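Side-chain contacts in phenol hydroxylase component phN (Pseudomonas stutzeri, PDB 3U52), which probably hydroxylates phenol at a diiron centre, acting as the iron-bearing subunit of a multicomponent bacterial monooxygenase: residues 163-166 with 167-171; 468-472 with 473-477. All coordinates share one frame; numbering follows the deposited sequence.

Interaction 1. Residues 163-166 with 167-171. With XE (xenon), chain R.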
loop_
_atom_site.group_PDB
_atom_site.type_symbol
_atom_site.label_atom_id
_atom_site.label_comp_id
_atom_site.label_asym_id
_atom_site.label_seq_id
_atom_site.Cartn_x
_atom_site.Cartn_y
_atom_site.Cartn_z
ATOM N N PRO A 163 12.011 -1.130 -24.925
ATOM C CA PRO A 163 11.267 -1.297 -26.179
ATOM C C PRO A 163 12.128 -1.023 -27.452
ATOM O O PRO A 163 11.983 -1.695 -28.471
ATOM C CB PRO A 163 10.135 -0.275 -26.051
ATOM C CG PRO A 163 10.046 0.026 -24.587
ATOM C CD PRO A 163 11.392 -0.128 -24.022
ATOM N N HIS A 164 13.014 -0.040 -27.383
ATOM C CA HIS A 164 13.961 0.263 -28.484
ATOM C C HIS A 164 14.898 -0.920 -28.769
ATOM O O HIS A 164 15.073 -1.343 -29.909
ATOM C CB HIS A 164 14.757 1.538 -28.164
ATOM C CG HIS A 164 15.847 1.842 -29.146
ATOM N ND1 HIS A 164 15.658 2.695 -30.217
ATOM C CD2 HIS A 164 17.113 1.359 -29.257
ATOM C CE1 HIS A 164 16.763 2.731 -30.945
ATOM N NE2 HIS A 164 17.672 1.948 -30.375
ATOM N N MET A 165 15.465 -1.475 -27.720
ATOM C CA MET A 165 16.348 -2.620 -27.853
ATOM C C MET A 165 15.592 -3.868 -28.285
ATOM O O MET A 165 16.105 -4.646 -29.127
ATOM C CB MET A 165 17.066 -2.859 -26.531
ATOM C CG MET A 165 18.020 -1.762 -26.225
ATOM S SD MET A 165 18.948 -2.174 -24.777
ATOM C CE MET A 165 19.924 -0.660 -24.450
ATOM N N HIS A 166 14.358 -4.031 -27.811
ATOM C CA HIS A 166 13.544 -5.253 -28.169
ATOM C C HIS A 166 13.368 -5.434 -29.671
ATOM O O HIS A 166 13.320 -6.550 -30.166
ATOM C CB HIS A 166 12.132 -5.165 -27.542
ATOM C CG HIS A 166 11.292 -6.405 -27.693
ATOM N ND1 HIS A 166 11.423 -7.504 -26.871
ATOM C CD2 HIS A 166 10.260 -6.693 -28.533
ATOM C CE1 HIS A 166 10.527 -8.426 -27.207
ATOM N NE2 HIS A 166 9.792 -7.953 -28.207
ATOM N N ASP A 167 13.251 -4.308 -30.398
ATOM C CA ASP A 167 13.090 -4.322 -31.876
ATOM C C ASP A 167 14.408 -4.536 -32.660
ATOM O O ASP A 167 14.362 -4.836 -33.858
ATOM C CB ASP A 167 12.429 -3.026 -32.378
ATOM C CG ASP A 167 10.914 -2.933 -32.081
ATOM O OD1 ASP A 167 10.292 -3.909 -31.646
ATOM O OD2 ASP A 167 10.300 -1.864 -32.325
ATOM N N ARG A 168 15.559 -4.367 -31.996
ATOM C CA ARG A 168 16.844 -4.266 -32.701
ATOM C C ARG A 168 17.870 -5.273 -32.264
ATOM O O ARG A 168 18.512 -5.894 -33.114
ATOM C CB ARG A 168 17.438 -2.852 -32.584
ATOM C CG ARG A 168 16.547 -1.784 -33.216
ATOM C CD ARG A 168 17.007 -0.364 -32.947
ATOM N NE ARG A 168 16.117 0.609 -33.610
ATOM C CZ ARG A 168 14.844 0.862 -33.264
ATOM N NH1 ARG A 168 14.246 0.249 -32.238
ATOM N NH2 ARG A 168 14.146 1.744 -33.967
ATOM N N VAL A 169 18.058 -5.407 -30.960
ATOM C CA VAL A 169 19.151 -6.199 -30.399
ATOM C C VAL A 169 19.085 -7.673 -30.744
ATOM O O VAL A 169 18.039 -8.304 -30.648
ATOM C CB VAL A 169 19.265 -6.030 -28.848
ATOM C CG1 VAL A 169 20.333 -6.931 -28.291
ATOM C CG2 VAL A 169 19.589 -4.583 -28.473
ATOM N N TRP A 170 20.246 -8.227 -31.091
ATOM C CA TRP A 170 20.337 -9.584 -31.593
ATOM C C TRP A 170 19.531 -10.589 -30.773
ATOM O O TRP A 170 18.630 -11.225 -31.313
ATOM C CB TRP A 170 21.828 -10.002 -31.837
ATOM C CG TRP A 170 22.653 -10.137 -30.573
ATOM C CD1 TRP A 170 23.280 -9.123 -29.869
ATOM C CD2 TRP A 170 22.938 -11.363 -29.864
ATOM N NE1 TRP A 170 23.903 -9.644 -28.736
ATOM C CE2 TRP A 170 23.714 -11.014 -28.709
ATOM C CE3 TRP A 170 22.576 -12.716 -30.057
ATOM C CZ2 TRP A 170 24.155 -11.994 -27.772
ATOM C CZ3 TRP A 170 23.035 -13.698 -29.114
ATOM C CH2 TRP A 170 23.826 -13.331 -28.010
ATOM N N TYR A 171 19.791 -10.705 -29.470
ATOM C CA TYR A 171 19.199 -11.804 -28.679
ATOM C C TYR A 171 17.684 -11.586 -28.363
ATOM O O TYR A 171 16.934 -12.513 -28.099
ATOM C CB TYR A 171 20.047 -12.015 -27.401
ATOM C CG TYR A 171 19.774 -10.989 -26.299
ATOM C CD1 TYR A 171 18.764 -11.236 -25.369
ATOM C CD2 TYR A 171 20.501 -9.809 -26.191
ATOM C CE1 TYR A 171 18.466 -10.347 -24.388
ATOM C CE2 TYR A 171 20.212 -8.885 -25.190
ATOM C CZ TYR A 171 19.166 -9.183 -24.283
ATOM O OH TYR A 171 18.746 -8.362 -23.256
HETATM XE XE XE R . 26.327 -11.506 -31.274
HETATM O O HOH W 1 9.648 -2.942 -28.985
HETATM O O HOH W 2 15.303 -7.684 -31.913
#

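Interaction 2. Residues 468-472 with 473-477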
loop_
_atom_site.group_PDB
_atom_site.type_symbol
_atom_site.label_atom_id
_atom_site.label_comp_id
_atom_site.label_asym_id
_atom_site.label_seq_id
_atom_site.Cartn_x
_atom_site.Cartn_y
_atom_site.Cartn_z
ATOM N N GLU A 468 31.105 -1.755 -32.967
ATOM C CA GLU A 468 31.007 -0.658 -32.007
ATOM C C GLU A 468 29.878 0.315 -32.374
ATOM O O GLU A 468 29.099 0.726 -31.529
ATOM C CB GLU A 468 32.351 0.062 -31.902
ATOM C CG GLU A 468 32.599 0.806 -30.581
ATOM C CD GLU A 468 34.108 0.991 -30.247
ATOM O OE1 GLU A 468 34.439 1.214 -29.047
ATOM O OE2 GLU A 468 34.964 0.904 -31.171
ATOM N N THR A 469 29.758 0.647 -33.653
ATOM C CA THR A 469 28.716 1.556 -34.115
ATOM C C THR A 469 27.318 0.919 -34.036
ATOM O O THR A 469 26.354 1.597 -33.712
ATOM C CB THR A 469 29.001 2.014 -35.561
ATOM O OG1 THR A 469 30.312 2.616 -35.609
ATOM C CG2 THR A 469 27.957 3.001 -36.056
ATOM N N VAL A 470 27.209 -0.362 -34.376
ATOM C CA VAL A 470 25.933 -1.072 -34.231
ATOM C C VAL A 470 25.528 -1.061 -32.751
ATOM O O VAL A 470 24.419 -0.676 -32.416
ATOM C CB VAL A 470 25.976 -2.499 -34.811
ATOM C CG1 VAL A 470 24.639 -3.204 -34.633
ATOM C CG2 VAL A 470 26.362 -2.482 -36.310
ATOM N N VAL A 471 26.436 -1.431 -31.866
ATOM C CA VAL A 471 26.101 -1.526 -30.435
ATOM C C VAL A 471 25.722 -0.154 -29.835
ATOM O O VAL A 471 24.688 -0.039 -29.189
ATOM C CB VAL A 471 27.212 -2.222 -29.673
ATOM C CG1 VAL A 471 27.002 -2.115 -28.172
ATOM C CG2 VAL A 471 27.316 -3.696 -30.148
ATOM N N GLN A 472 26.527 0.877 -30.066
ATOM C CA GLN A 472 26.287 2.203 -29.487
ATOM C C GLN A 472 25.184 2.969 -30.210
ATOM O O GLN A 472 24.274 3.526 -29.558
ATOM C CB GLN A 472 27.591 3.056 -29.459
ATOM C CG GLN A 472 27.393 4.484 -28.821
ATOM C CD GLN A 472 27.218 4.399 -27.317
ATOM O OE1 GLN A 472 28.133 3.983 -26.590
ATOM N NE2 GLN A 472 26.004 4.741 -26.841
ATOM N N LYS A 473 25.232 3.013 -31.545
ATOM C CA LYS A 473 24.318 3.911 -32.280
ATOM C C LYS A 473 22.987 3.292 -32.681
ATOM O O LYS A 473 21.977 3.996 -32.710
ATOM C CB LYS A 473 25.007 4.564 -33.505
ATOM C CG LYS A 473 26.127 5.602 -33.136
ATOM C CD LYS A 473 25.541 6.916 -32.511
ATOM C CE LYS A 473 26.563 7.738 -31.713
ATOM N NZ LYS A 473 27.850 7.961 -32.470
ATOM N N TYR A 474 22.981 1.993 -33.006
ATOM C CA TYR A 474 21.749 1.303 -33.366
ATOM C C TYR A 474 21.039 0.756 -32.141
ATOM O O TYR A 474 19.836 0.995 -31.964
ATOM C CB TYR A 474 22.013 0.172 -34.382
ATOM C CG TYR A 474 20.757 -0.359 -35.068
ATOM C CD1 TYR A 474 20.407 -1.712 -34.973
ATOM C CD2 TYR A 474 19.894 0.493 -35.756
ATOM C CE1 TYR A 474 19.250 -2.192 -35.581
ATOM C CE2 TYR A 474 18.742 0.019 -36.396
ATOM C CZ TYR A 474 18.428 -1.321 -36.278
ATOM O OH TYR A 474 17.307 -1.791 -36.900
ATOM N N TYR A 475 21.795 0.041 -31.294
ATOM C CA TYR A 475 21.224 -0.609 -30.124
ATOM C C TYR A 475 20.968 0.315 -28.961
ATOM O O TYR A 475 20.161 -0.037 -28.074
ATOM C CB TYR A 475 22.120 -1.786 -29.634
ATOM C CG TYR A 475 22.188 -2.959 -30.581
ATOM C CD1 TYR A 475 21.399 -3.024 -31.713
ATOM C CD2 TYR A 475 23.028 -4.028 -30.307
ATOM C CE1 TYR A 475 21.466 -4.133 -32.565
ATOM C CE2 TYR A 475 23.082 -5.112 -31.117
ATOM C CZ TYR A 475 22.333 -5.173 -32.228
ATOM O OH TYR A 475 22.450 -6.340 -32.956
ATOM N N HIS A 476 21.665 1.461 -28.941
ATOM C CA HIS A 476 21.692 2.387 -27.799
ATOM C C HIS A 476 22.251 1.726 -26.575
ATOM O O HIS A 476 21.873 2.099 -25.486
ATOM C CB HIS A 476 20.277 2.872 -27.452
ATOM C CG HIS A 476 19.694 3.825 -28.452
ATOM N ND1 HIS A 476 18.507 4.496 -28.231
ATOM C CD2 HIS A 476 20.112 4.211 -29.673
ATOM C CE1 HIS A 476 18.227 5.257 -29.274
ATOM N NE2 HIS A 476 19.175 5.085 -30.169
ATOM N N ILE A 477 23.098 0.705 -26.736
ATOM C CA ILE A 477 23.868 0.159 -25.623
ATOM C C ILE A 477 25.063 1.076 -25.345
ATOM O O ILE A 477 25.875 1.359 -26.243
ATOM C CB ILE A 477 24.224 -1.351 -25.882
ATOM C CG1 ILE A 477 22.942 -2.214 -25.703
ATOM C CG2 ILE A 477 25.392 -1.828 -25.005
ATOM C CD1 ILE A 477 22.939 -3.551 -26.391
#

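Interaction 1. Residues 163-166 with 167-171
R168 lays its guanidinium flat over one face of the H164 ring. The two centres are 3.9 Å apart and the planes differ by only 4°. H164 CE1 lies 3.5 Å from R168 NE, toward the rim of the guanidinium. The methylene carbon R168 CD joins the stack over the same ring, 3.5 Å from H164 NE2. That ring nitrogen is itself hydrogen-bonded to Y474 O. H164 presents the ring because its CG is anti to the backbone N (chi1 174°). R168 is extended from CG to NE, then turns about CD-NE (chi4 69°). This turn sets the guanidinium parallel to the ring. It also brings NH1 edge-on to the backbone oxygen of the same histidine. R168 NH1 donates to H164 O at 2.9 Å, in the carbonyl plane and on a lone pair. Ring and oxygen together fix the rotation of the guanidinium. With an alanine in its place, H164 O would probably lose this donor and one ring face its flat cover.

The contact lies at the C-terminal end of helix 162-166, where the chain leaves the helix toward helix 173-184. M165 O takes two backbone donors there. V169 N is 2.8 Å and R168 N 2.9 Å from M165 O. V169 runs beside M165 in the same direction, with V169 CG2 3.6 Å from M165 CB. D167 OD1 forms a salt bridge with K176, and D167 OD2 accepts from the backbone of another protein's chain.

Farther along, W170 helps line a xenon pocket with Y342 and P396. The xenon sits over the centre of its ring, 3.7 Å from W170 CD2. Y171 CB lies over the opposite face.

Interaction 2. Residues 468-472 with 473-477
V470 runs alongside Y475 and lays CG1 over one face of its ring, off toward the rim. This is a CH-pi contact, with V470 CG1 4.1 Å from the Y475 ring centroid. The CG1 branch reaches the ring because it is anti to the V470 backbone N (chi1 180°). V471 and I477 instead meet at a slant, with V471 CG1 3.6 Å from I477 CG2. Q472 folds back at chi2 (73°), and its OE1 accepts from I479 N just beyond the turn.

Backbone bonds accompany these pairings. Y475 N donates to V470 O at 2.9 Å, an i to i+5 bond that makes a wide pi-type turn. I477 N reaches V471 O at 3.0 Å. Between them H476 has positive phi (61°), and H476 CA makes a C-H...O contact of 3.3 Å with Q472 O. The H476 ring is held by D161 through ND1.

This is a helix C-terminal cap: a wide last turn, a left-handed residue, and an apolar pair bridging the helix end. It brings Y475 to the xenon pocket it lines with A345 and I457.

From the N terminus, interaction 1 comes first, at the end of helix 162-166. Interaction 2 follows some 300 residues later, at the end of helix 467-474. Each closes only a short local turn. They are in series, so neither nests in the other nor crosses it. In space their centres are about 11 Å apart and the two helix ends touch. H164 NE2 is 2.8 Å from Y474 O, a probable hydrogen bond. The H164 and H476 rings stack, and M165 CG packs 3.3 Å from Y475 O. These contacts tie the end of helix 467-474 to the end of helix 162-166.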